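Local coordinates for protein YghZ aldo-keto reductase (Escherichia coli, PDB 3N6Q) that probably reduces aldehydes or ketones with a nicotinamide cofactor, as a TIM-barrel member of the aldo-keto reductase family, at residues 132-137 / 189-194; 148-153 / 180-185; 173-178 / 210-215; 196-201 / 286-291. All coordinates share one frame; numbering follows the deposited sequence.

Contact 1: residues 132-137 / 189-194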
# COMPACT_ATOMS: atom_id res chain seq x y z
N VAL B 132 7.33 12.78 -7.54
CA VAL B 132 7.98 13.22 -8.79
C VAL B 132 7.33 12.43 -9.92
O VAL B 132 6.77 11.35 -9.70
CB VAL B 132 9.51 12.91 -8.81
CG1 VAL B 132 10.27 13.91 -7.90
CG2 VAL B 132 9.85 11.37 -8.55
N ASP B 133 7.36 12.95 -11.14
CA ASP B 133 6.78 12.15 -12.25
C ASP B 133 7.71 11.00 -12.65
O ASP B 133 7.25 9.91 -12.98
CB ASP B 133 6.59 13.12 -13.41
CG ASP B 133 5.64 14.23 -13.03
OD1 ASP B 133 4.42 13.98 -13.09
OD2 ASP B 133 6.08 15.31 -12.60
N ILE B 134 9.02 11.24 -12.57
CA ILE B 134 9.98 10.15 -12.89
C ILE B 134 11.07 10.09 -11.84
O ILE B 134 11.63 11.12 -11.50
CB ILE B 134 10.68 10.33 -14.28
CG1 ILE B 134 9.61 10.69 -15.35
CG2 ILE B 134 11.42 9.05 -14.64
CD1 ILE B 134 10.21 11.07 -16.73
N PHE B 135 11.29 8.90 -11.27
CA PHE B 135 12.41 8.75 -10.34
C PHE B 135 13.43 7.84 -11.01
O PHE B 135 13.05 6.77 -11.49
CB PHE B 135 11.92 8.14 -9.02
CG PHE B 135 13.04 7.95 -8.01
CD1 PHE B 135 13.89 9.02 -7.66
CD2 PHE B 135 13.23 6.72 -7.40
CE1 PHE B 135 14.96 8.81 -6.68
CE2 PHE B 135 14.22 6.52 -6.42
CZ PHE B 135 15.11 7.52 -6.10
N TYR B 136 14.70 8.24 -11.09
CA TYR B 136 15.76 7.43 -11.76
C TYR B 136 16.72 6.78 -10.74
O TYR B 136 17.20 7.45 -9.83
CB TYR B 136 16.68 8.37 -12.51
CG TYR B 136 16.14 8.83 -13.87
CD1 TYR B 136 16.52 8.17 -15.06
CD2 TYR B 136 15.34 10.00 -13.95
CE1 TYR B 136 16.15 8.68 -16.34
CE2 TYR B 136 14.91 10.49 -15.23
CZ TYR B 136 15.34 9.83 -16.41
OH TYR B 136 14.94 10.37 -17.61
N SER B 137 17.22 5.57 -11.08
CA SER B 137 18.56 5.19 -10.69
C SER B 137 19.55 5.97 -11.56
O SER B 137 19.58 5.77 -12.81
CB SER B 137 18.69 3.66 -10.88
OG SER B 137 20.03 3.33 -10.61
N LEU B 189 9.71 -0.12 -17.35
CA LEU B 189 10.75 0.91 -17.30
C LEU B 189 10.33 2.03 -18.25
O LEU B 189 10.14 1.75 -19.45
CB LEU B 189 12.09 0.32 -17.75
CG LEU B 189 13.22 1.37 -17.80
CD1 LEU B 189 13.58 2.00 -16.35
CD2 LEU B 189 14.52 0.71 -18.35
N LEU B 190 10.19 3.28 -17.79
CA LEU B 190 9.72 4.35 -18.69
C LEU B 190 10.77 4.79 -19.73
O LEU B 190 10.44 5.04 -20.91
CB LEU B 190 9.22 5.57 -17.90
CG LEU B 190 8.82 6.75 -18.80
CD1 LEU B 190 7.44 6.44 -19.57
CD2 LEU B 190 8.72 8.04 -17.94
N ILE B 191 12.00 4.96 -19.26
CA ILE B 191 12.96 5.86 -19.90
C ILE B 191 14.38 5.54 -19.47
O ILE B 191 14.66 5.09 -18.30
CB ILE B 191 12.56 7.36 -19.66
CG1 ILE B 191 13.35 8.31 -20.54
CG2 ILE B 191 12.79 7.77 -18.15
CD1 ILE B 191 12.66 9.78 -20.53
N HIS B 192 15.31 5.77 -20.41
CA HIS B 192 16.74 5.64 -20.18
C HIS B 192 17.33 7.00 -20.54
O HIS B 192 17.00 7.60 -21.60
CB HIS B 192 17.32 4.50 -21.08
CG HIS B 192 18.76 4.15 -20.81
ND1 HIS B 192 19.79 5.07 -20.91
CD2 HIS B 192 19.34 2.97 -20.45
CE1 HIS B 192 20.94 4.47 -20.66
NE2 HIS B 192 20.69 3.20 -20.35
N GLN B 193 18.17 7.53 -19.64
CA GLN B 193 18.93 8.72 -19.93
C GLN B 193 20.41 8.44 -20.11
O GLN B 193 21.16 8.40 -19.12
CB GLN B 193 18.69 9.77 -18.79
CG GLN B 193 19.43 11.03 -18.97
CD GLN B 193 19.07 12.06 -17.88
OE1 GLN B 193 19.94 12.73 -17.36
NE2 GLN B 193 17.79 12.24 -17.60
N PRO B 194 20.88 8.30 -21.39
CA PRO B 194 22.32 8.13 -21.68
C PRO B 194 22.94 9.46 -22.07
O PRO B 194 22.25 10.40 -22.50
CB PRO B 194 22.31 7.17 -22.89
CG PRO B 194 21.09 7.67 -23.69
CD PRO B 194 20.04 8.01 -22.57
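Inside the barrel, Ile134 and Tyr136 of strand 132-137 face Leu190, Ile191 and Gln193 of the segment 189-194. The CD1 methyl of Ile134 meets Leu190 CD2 at 3.6 Å, the two side chains crossing at about a right angle. Ile134 CG2, the other branch, lies anti to the backbone N and packs against Ile191 CG2 at 4.0 Å. Ile191 CG2, set between its own backbone N and carbonyl carbon, also lies 3.7 Å from Tyr136 CZ. In the TIM barrel these strands do not pair with each other: strand 162-168 runs between them, hydrogen-bonded to both, and the side chains meet in the interior. The directions of 134-137 and 191-193 differ by 54°. Cys18 touches Leu190 and Ile191, while Gln193 sits at the C-terminal end of its strand, the end where the active site of this family lies, as is probable here. Gln193 crosses the Tyr136 ring at about a right angle, its CB 3.7 Å from Tyr136 CE1 and its amide plane 69° from the ring. NE2 of Gln193 makes a weak hydrogen bond to Asp61, and the Tyr136 ring also receives a cation-pi contact from Lys97.

Contact 2: residues 148-153 / 180-185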
# COMPACT_ATOMS: atom_id res chain seq x y z
N GLU B 148 17.64 -5.46 -5.84
CA GLU B 148 17.45 -4.49 -4.72
C GLU B 148 17.13 -3.09 -5.27
O GLU B 148 16.20 -2.43 -4.82
CB GLU B 148 18.70 -4.45 -3.84
CG GLU B 148 18.52 -3.38 -2.66
CD GLU B 148 19.62 -3.46 -1.60
OE1 GLU B 148 20.31 -4.50 -1.50
OE2 GLU B 148 19.85 -2.46 -0.89
N THR B 149 17.93 -2.62 -6.24
CA THR B 149 17.67 -1.34 -6.86
C THR B 149 16.27 -1.33 -7.50
O THR B 149 15.50 -0.38 -7.29
CB THR B 149 18.76 -1.05 -7.89
OG1 THR B 149 20.04 -1.07 -7.23
CG2 THR B 149 18.55 0.33 -8.54
N ALA B 150 15.92 -2.41 -8.25
CA ALA B 150 14.57 -2.47 -8.87
C ALA B 150 13.45 -2.43 -7.88
O ALA B 150 12.41 -1.84 -8.16
CB ALA B 150 14.42 -3.71 -9.81
N SER B 151 13.60 -3.17 -6.77
CA SER B 151 12.59 -3.23 -5.71
C SER B 151 12.40 -1.85 -5.11
O SER B 151 11.28 -1.44 -4.80
CB SER B 151 13.00 -4.16 -4.54
OG SER B 151 11.94 -4.20 -3.57
N ALA B 152 13.52 -1.16 -4.93
CA ALA B 152 13.44 0.26 -4.43
C ALA B 152 12.62 1.16 -5.38
O ALA B 152 11.73 1.91 -4.96
CB ALA B 152 14.84 0.84 -4.21
N LEU B 153 12.97 1.14 -6.66
CA LEU B 153 12.16 1.86 -7.64
C LEU B 153 10.69 1.41 -7.57
O LEU B 153 9.80 2.28 -7.62
CB LEU B 153 12.71 1.63 -9.08
CG LEU B 153 14.12 2.12 -9.26
CD1 LEU B 153 14.59 1.71 -10.74
CD2 LEU B 153 14.23 3.64 -9.06
N GLU B 180 13.30 -6.52 -17.03
CA GLU B 180 12.70 -7.79 -16.60
C GLU B 180 12.36 -7.72 -15.10
O GLU B 180 11.31 -8.25 -14.66
CB GLU B 180 13.69 -8.96 -16.87
CG GLU B 180 13.93 -9.11 -18.41
CD GLU B 180 15.14 -10.00 -18.81
OE1 GLU B 180 15.98 -10.39 -17.95
OE2 GLU B 180 15.33 -10.21 -20.04
N LEU B 181 13.28 -7.14 -14.33
CA LEU B 181 13.08 -7.05 -12.85
C LEU B 181 11.87 -6.19 -12.51
O LEU B 181 10.97 -6.62 -11.78
CB LEU B 181 14.35 -6.57 -12.14
CG LEU B 181 15.50 -7.59 -12.09
CD1 LEU B 181 16.72 -6.90 -11.52
CD2 LEU B 181 15.11 -8.90 -11.28
N LEU B 182 11.75 -5.04 -13.17
CA LEU B 182 10.61 -4.21 -12.88
C LEU B 182 9.34 -4.88 -13.39
O LEU B 182 8.27 -4.68 -12.83
CB LEU B 182 10.79 -2.84 -13.52
CG LEU B 182 11.88 -1.97 -12.88
CD1 LEU B 182 12.24 -0.85 -13.87
CD2 LEU B 182 11.36 -1.40 -11.53
N ARG B 183 9.42 -5.64 -14.50
CA ARG B 183 8.20 -6.33 -14.97
C ARG B 183 7.67 -7.34 -13.93
O ARG B 183 6.46 -7.60 -13.86
CB ARG B 183 8.47 -7.05 -16.30
CG ARG B 183 7.31 -7.95 -16.76
CD ARG B 183 7.76 -8.58 -18.08
NE ARG B 183 7.93 -7.52 -19.06
CZ ARG B 183 9.02 -7.30 -19.80
NH1 ARG B 183 10.10 -8.10 -19.73
NH2 ARG B 183 9.00 -6.24 -20.63
N GLU B 184 8.54 -7.85 -13.04
CA GLU B 184 8.02 -8.75 -12.00
C GLU B 184 7.08 -8.02 -11.04
O GLU B 184 6.29 -8.68 -10.33
CB GLU B 184 9.16 -9.44 -11.22
CG GLU B 184 10.07 -10.30 -12.13
CD GLU B 184 11.33 -10.80 -11.42
OE1 GLU B 184 11.47 -10.55 -10.19
OE2 GLU B 184 12.19 -11.43 -12.08
N TRP B 185 7.23 -6.68 -10.96
CA TRP B 185 6.37 -5.82 -10.14
C TRP B 185 5.25 -5.19 -10.97
O TRP B 185 4.49 -4.34 -10.48
CB TRP B 185 7.24 -4.70 -9.56
CG TRP B 185 8.29 -5.16 -8.57
CD1 TRP B 185 9.64 -5.23 -8.76
CD2 TRP B 185 8.06 -5.45 -7.19
NE1 TRP B 185 10.26 -5.65 -7.61
CE2 TRP B 185 9.30 -5.77 -6.62
CE3 TRP B 185 6.91 -5.52 -6.42
CZ2 TRP B 185 9.43 -6.11 -5.28
CZ3 TRP B 185 7.03 -5.92 -5.08
CH2 TRP B 185 8.28 -6.21 -4.53
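Leu182 and Trp185 both carry CG anti to the carbonyl carbon and beside the backbone N, chi1 -69° and -66°; Trp185 already points at the segment 148-153 from its CB, whereas Leu182 gets there with its CD2 end. The helices that meet here, 146-158 and 172-183, are successive members of the helical layer that surrounds the TIM barrel. Ala150 and Leu182 are the nearest CA pair across the segments, 5.9 Å apart. The methyl of the alanine, Ala150 CB, meets Leu181 CB at 3.7 Å. Leu182 reaches further with one branch: its CD2 lies 3.6 Å from the backbone Ala150 O and 4.1 Å from Leu153 CB, so this methyl sits between the Ala150 carbonyl and the start of the Leu153 side chain. On the barrel side Leu153 packs on Phe135 and Leu182 on Leu189, which continues the apolar layer down to the strands. Toward the outside the indole of Trp185 lies beside Ser151, with NE1 3.9 Å from Ser151 CA and CZ2 4.1 Å from Ser151 CB. This edge of the contact meets another chain: Lys186 of the third subunit makes a cation-pi contact with Trp185 and a salt bridge with Glu184. The backbone that carries the indole is tied back to the preceding turn by a hydrogen bond from Trp185 N to Leu182 O, 2.9 Å long.

Contact 3: residues 173-178 / 210-215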
# COMPACT_ATOMS: atom_id res chain seq x y z
N GLU B 173 22.80 -4.71 -21.52
CA GLU B 173 22.52 -5.94 -20.79
C GLU B 173 21.88 -5.58 -19.43
O GLU B 173 20.90 -6.20 -19.02
CB GLU B 173 23.85 -6.67 -20.55
CG GLU B 173 24.58 -7.13 -21.86
CD GLU B 173 25.19 -5.98 -22.74
OE1 GLU B 173 25.61 -4.88 -22.23
OE2 GLU B 173 25.30 -6.24 -23.98
N ARG B 174 22.47 -4.60 -18.72
CA ARG B 174 21.87 -4.14 -17.43
C ARG B 174 20.46 -3.51 -17.61
O ARG B 174 19.54 -3.77 -16.82
CB ARG B 174 22.81 -3.21 -16.71
CG ARG B 174 24.02 -3.95 -16.12
CD ARG B 174 25.00 -3.00 -15.43
NE ARG B 174 26.11 -3.72 -14.79
CZ ARG B 174 26.09 -4.21 -13.53
NH1 ARG B 174 24.95 -4.25 -12.83
NH2 ARG B 174 27.19 -4.77 -13.03
N THR B 175 20.29 -2.72 -18.68
CA THR B 175 18.96 -2.21 -19.04
C THR B 175 17.96 -3.31 -19.24
O THR B 175 16.84 -3.31 -18.70
CB THR B 175 19.04 -1.32 -20.31
OG1 THR B 175 19.93 -0.23 -20.04
CG2 THR B 175 17.66 -0.80 -20.70
N GLN B 176 18.37 -4.33 -20.00
CA GLN B 176 17.46 -5.43 -20.19
C GLN B 176 17.09 -6.15 -18.87
O GLN B 176 15.92 -6.52 -18.67
CB GLN B 176 18.05 -6.43 -21.22
CG GLN B 176 17.21 -7.70 -21.37
CD GLN B 176 16.00 -7.44 -22.20
OE1 GLN B 176 16.07 -6.69 -23.18
NE2 GLN B 176 14.89 -8.10 -21.88
N LYS B 177 18.07 -6.34 -18.00
CA LYS B 177 17.80 -6.95 -16.71
C LYS B 177 16.80 -6.06 -15.91
O LYS B 177 15.89 -6.58 -15.26
CB LYS B 177 19.12 -7.15 -15.94
CG LYS B 177 18.93 -7.90 -14.60
CD LYS B 177 18.11 -9.18 -14.80
CE LYS B 177 18.34 -10.13 -13.62
NZ LYS B 177 17.53 -11.38 -13.74
N MET B 178 17.03 -4.75 -15.90
CA MET B 178 16.13 -3.88 -15.08
C MET B 178 14.72 -3.95 -15.61
O MET B 178 13.73 -3.91 -14.87
CB MET B 178 16.61 -2.42 -15.06
CG MET B 178 17.98 -2.20 -14.42
SD MET B 178 17.81 -2.49 -12.57
CE MET B 178 16.29 -1.52 -12.39
N ASP B 210 18.86 -0.62 -29.68
CA ASP B 210 18.10 -1.86 -30.01
C ASP B 210 17.32 -2.25 -28.72
O ASP B 210 16.16 -2.59 -28.78
CB ASP B 210 19.04 -3.07 -30.35
CG ASP B 210 19.90 -2.87 -31.63
OD1 ASP B 210 19.32 -2.35 -32.57
OD2 ASP B 210 21.15 -3.26 -31.67
N THR B 211 18.02 -2.32 -27.58
CA THR B 211 17.41 -2.72 -26.29
C THR B 211 16.20 -1.80 -25.97
O THR B 211 15.11 -2.29 -25.62
CB THR B 211 18.46 -2.68 -25.17
OG1 THR B 211 19.54 -3.56 -25.53
CG2 THR B 211 17.88 -3.22 -23.84
N LEU B 212 16.36 -0.50 -26.15
CA LEU B 212 15.28 0.46 -25.78
C LEU B 212 14.07 0.25 -26.69
O LEU B 212 12.92 0.09 -26.24
CB LEU B 212 15.77 1.93 -25.85
CG LEU B 212 16.97 2.27 -24.92
CD1 LEU B 212 17.20 3.78 -24.96
CD2 LEU B 212 16.65 1.77 -23.43
N GLN B 213 14.32 0.14 -28.00
CA GLN B 213 13.21 -0.14 -28.91
C GLN B 213 12.49 -1.47 -28.64
O GLN B 213 11.25 -1.49 -28.64
CB GLN B 213 13.68 -0.15 -30.38
CG GLN B 213 12.49 -0.18 -31.39
CD GLN B 213 12.96 0.05 -32.83
OE1 GLN B 213 12.46 0.95 -33.52
NE2 GLN B 213 14.01 -0.67 -33.23
N ASN B 214 13.23 -2.54 -28.45
CA ASN B 214 12.66 -3.87 -28.21
C ASN B 214 11.77 -3.90 -26.97
O ASN B 214 10.87 -4.72 -26.85
CB ASN B 214 13.77 -4.93 -28.10
CG ASN B 214 14.46 -5.20 -29.46
OD1 ASN B 214 13.99 -4.75 -30.51
ND2 ASN B 214 15.63 -5.81 -29.42
N ASN B 215 12.00 -2.96 -26.04
CA ASN B 215 11.30 -3.04 -24.76
C ASN B 215 10.40 -1.84 -24.54
O ASN B 215 9.91 -1.61 -23.42
CB ASN B 215 12.32 -3.09 -23.62
CG ASN B 215 12.98 -4.42 -23.51
OD1 ASN B 215 12.34 -5.39 -23.10
ND2 ASN B 215 14.24 -4.46 -23.77
O HOH W 1 18.40 -6.45 -24.80
O HOH W 2 12.75 -7.97 -23.50
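Thr175, Thr211 and Leu212 make the dry side of this contact, while Gln176 and Asn215 make its wet side. On the dry side Thr175 CG2, anti to its backbone N, touches Leu212 CD2 at 3.9 Å and Thr211 CG2 at 4.0 Å. The Thr175 hydroxyl bonds to Ser171 O, just before the helix. Thr175 and Leu212 both touch His192 of strand 191-193, and helices 172-183 and 208-214 are neighbours in the outer layer of the TIM barrel. The axes of 173-178 and 210-214 lie 19° from parallel, 9.8 Å apart at the closest point. Toward solvent, apolar packing gives way to amides. The Gln176 chain bends at chi2 (77°), and its OE1 accepts a hydrogen bond of 2.9 Å from Asn215 ND2, which stands above the Gln176 carbonyl plane (38° out of it). ND2 also donates to Thr211 O, 3.0 Å away, so two acceptors fix the turn of the Asn215 amide. An alanine here would probably leave Gln176 OE1 without its amide donor and the two segments without the direct hydrogen bond between them. Water fills in around these groups: one molecule joins Gln176 OE1 to Thr211 OG1, and a second donates to Asn215 OD1 at 2.6 Å and accepts from Gln176 NE2. NE2 is also bonded to Glu180 OE2, one turn along.

Contact 4: residues 196-201 / 286-291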
# COMPACT_ATOMS: atom_id res chain seq x y z
N TYR B 196 24.61 11.23 -24.96
CA TYR B 196 24.42 10.89 -26.40
C TYR B 196 24.46 12.18 -27.20
O TYR B 196 23.75 13.13 -26.88
CB TYR B 196 23.05 10.23 -26.57
CG TYR B 196 22.82 9.68 -27.96
CD1 TYR B 196 23.89 9.43 -28.82
CD2 TYR B 196 21.53 9.51 -28.44
CE1 TYR B 196 23.67 8.85 -30.10
CE2 TYR B 196 21.30 9.01 -29.74
CZ TYR B 196 22.37 8.66 -30.53
OH TYR B 196 22.12 8.14 -31.81
N ASN B 197 25.39 12.28 -28.15
CA ASN B 197 25.45 13.45 -29.00
C ASN B 197 26.26 13.08 -30.25
O ASN B 197 26.70 11.93 -30.43
CB ASN B 197 26.14 14.64 -28.25
CG ASN B 197 27.51 14.27 -27.63
OD1 ASN B 197 28.47 13.98 -28.34
ND2 ASN B 197 27.60 14.34 -26.29
N LEU B 198 26.55 14.09 -31.05
CA LEU B 198 27.20 13.81 -32.32
C LEU B 198 28.57 13.16 -32.13
O LEU B 198 28.98 12.35 -32.95
CB LEU B 198 27.36 15.11 -33.12
CG LEU B 198 26.34 15.39 -34.21
CD1 LEU B 198 26.78 16.72 -34.82
CD2 LEU B 198 26.39 14.33 -35.30
N LEU B 199 29.25 13.49 -31.03
CA LEU B 199 30.61 13.07 -30.79
C LEU B 199 30.67 11.83 -29.92
O LEU B 199 31.73 11.32 -29.66
CB LEU B 199 31.42 14.18 -30.10
CG LEU B 199 31.29 15.50 -30.87
CD1 LEU B 199 32.24 16.48 -30.24
CD2 LEU B 199 31.64 15.27 -32.34
N ASN B 200 29.52 11.41 -29.40
CA ASN B 200 29.52 10.30 -28.44
C ASN B 200 28.41 9.32 -28.74
O ASN B 200 27.23 9.54 -28.37
CB ASN B 200 29.44 10.80 -26.98
CG ASN B 200 29.48 9.64 -25.99
OD1 ASN B 200 29.54 8.48 -26.40
ND2 ASN B 200 29.39 9.95 -24.73
N ARG B 201 28.74 8.29 -29.52
CA ARG B 201 27.72 7.38 -30.02
C ARG B 201 27.77 6.00 -29.41
O ARG B 201 27.27 5.07 -30.00
CB ARG B 201 27.71 7.29 -31.55
CG ARG B 201 27.68 8.70 -32.12
CD ARG B 201 27.13 8.72 -33.45
NE ARG B 201 27.62 9.90 -34.09
CZ ARG B 201 27.66 10.02 -35.40
NH1 ARG B 201 27.21 8.99 -36.14
NH2 ARG B 201 28.11 11.16 -35.93
N LEU B 286 21.42 19.35 -32.12
CA LEU B 286 20.14 18.94 -31.62
C LEU B 286 19.24 18.31 -32.69
O LEU B 286 18.58 17.30 -32.43
CB LEU B 286 19.41 20.11 -30.96
CG LEU B 286 20.19 20.74 -29.80
CD1 LEU B 286 19.38 22.01 -29.28
CD2 LEU B 286 20.46 19.68 -28.70
N SER B 287 19.24 18.89 -33.89
CA SER B 287 18.40 18.33 -34.96
C SER B 287 18.87 16.91 -35.29
O SER B 287 18.09 16.03 -35.54
CB SER B 287 18.54 19.22 -36.22
OG SER B 287 17.91 20.48 -35.99
N TRP B 288 20.18 16.72 -35.27
CA TRP B 288 20.75 15.42 -35.55
C TRP B 288 20.28 14.33 -34.61
O TRP B 288 19.95 13.24 -35.02
CB TRP B 288 22.27 15.51 -35.59
CG TRP B 288 22.93 14.22 -36.02
CD1 TRP B 288 23.38 13.88 -37.30
CD2 TRP B 288 23.30 13.13 -35.16
NE1 TRP B 288 23.97 12.60 -37.27
CE2 TRP B 288 23.90 12.12 -35.98
CE3 TRP B 288 23.14 12.88 -33.78
CZ2 TRP B 288 24.39 10.93 -35.44
CZ3 TRP B 288 23.60 11.68 -33.26
CH2 TRP B 288 24.21 10.70 -34.09
N LEU B 289 20.24 14.64 -33.31
CA LEU B 289 19.67 13.68 -32.37
C LEU B 289 18.21 13.41 -32.65
O LEU B 289 17.75 12.27 -32.51
CB LEU B 289 19.87 14.22 -30.91
CG LEU B 289 21.33 14.13 -30.45
CD1 LEU B 289 21.58 15.04 -29.19
CD2 LEU B 289 21.65 12.64 -30.06
N LEU B 290 17.46 14.45 -33.00
CA LEU B 290 16.01 14.39 -33.13
C LEU B 290 15.55 14.02 -34.60
O LEU B 290 14.36 14.16 -34.95
CB LEU B 290 15.42 15.76 -32.84
CG LEU B 290 15.46 16.11 -31.33
CD1 LEU B 290 15.00 17.52 -31.10
CD2 LEU B 290 14.63 15.07 -30.49
N LYS B 291 16.50 13.57 -35.41
CA LYS B 291 16.27 13.40 -36.87
C LYS B 291 15.36 12.22 -37.16
O LYS B 291 14.83 12.07 -38.29
CB LYS B 291 17.60 13.16 -37.59
CG LYS B 291 18.29 11.81 -37.24
CD LYS B 291 19.76 11.80 -37.85
CE LYS B 291 20.61 10.60 -37.44
NZ LYS B 291 20.88 10.56 -35.93
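Leu198, Arg201 and Tyr196 gather round the indole of Trp288 and its neighbour Leu289. Leu198 CD2 presses on one face of the indole, 3.3 Å from the centroid of the five-membered ring. The fit is tight, and Leu198 holds CG away from a staggered position (chi1 -99°). At the far end of the indole, Trp288 CZ2 lies over the centre of the Arg201 guanidinium, 3.4 Å from CZ, with the two planes 49° apart. Leu289 CD2 makes a CH-pi contact over a face of the Tyr196 ring, 3.7 Å from its centroid and offset toward the rim. An alanine in place of Trp288 would probably open a gap between Leu198 CD2 and Lys291 and leave the guanidinium without the ring carbon over its face. In the TIM barrel the contact joins the loop after strand 191-193 to helix 281-289, which precedes strand 297-300. Next come the groups that set these positions. Arg201 NE donates to Leu198 O at 3.0 Å, tying the two residues together, and NH2 forms a salt bridge with Asp329 of helix 322-334. The loop is shaped by a type I turn from Asn197 to Asn200 and by an Asx turn, in which Leu199 N donates in plane to a lone pair of Asn197 OD1 at 2.8 Å. On the indole face opposite Leu198 lies Lys291 NZ, 3.4 Å above the plane and held by Trp288 O at 3.0 Å. Phe320 meets the indole edge-to-face.

Overall arrangement
Contacts 1, 2 and 4 are buried, contact 3 only partly so. Contact 1 is the most central, its centre 9 Å from the centre of the chain, inside the barrel; contacts 2 and 3 belong to the helical layer, their centres 22 and 18 Å from that point. Helix 172-183 serves both of these, packing on helix 146-158 in contact 2 and on helix 208-214 in contact 3, and Met178 CE reaches Ala150 between them. Strand 191-193 carries contact 1 and supports contact 3 through His192. Apolar side chains dominate contacts 1 and 2, whereas contact 3 adds water-bridged amides. Contact 4, about 20 Å from contact 2 by nearest atoms, joins a loop to a helix end and relies on aromatic faces.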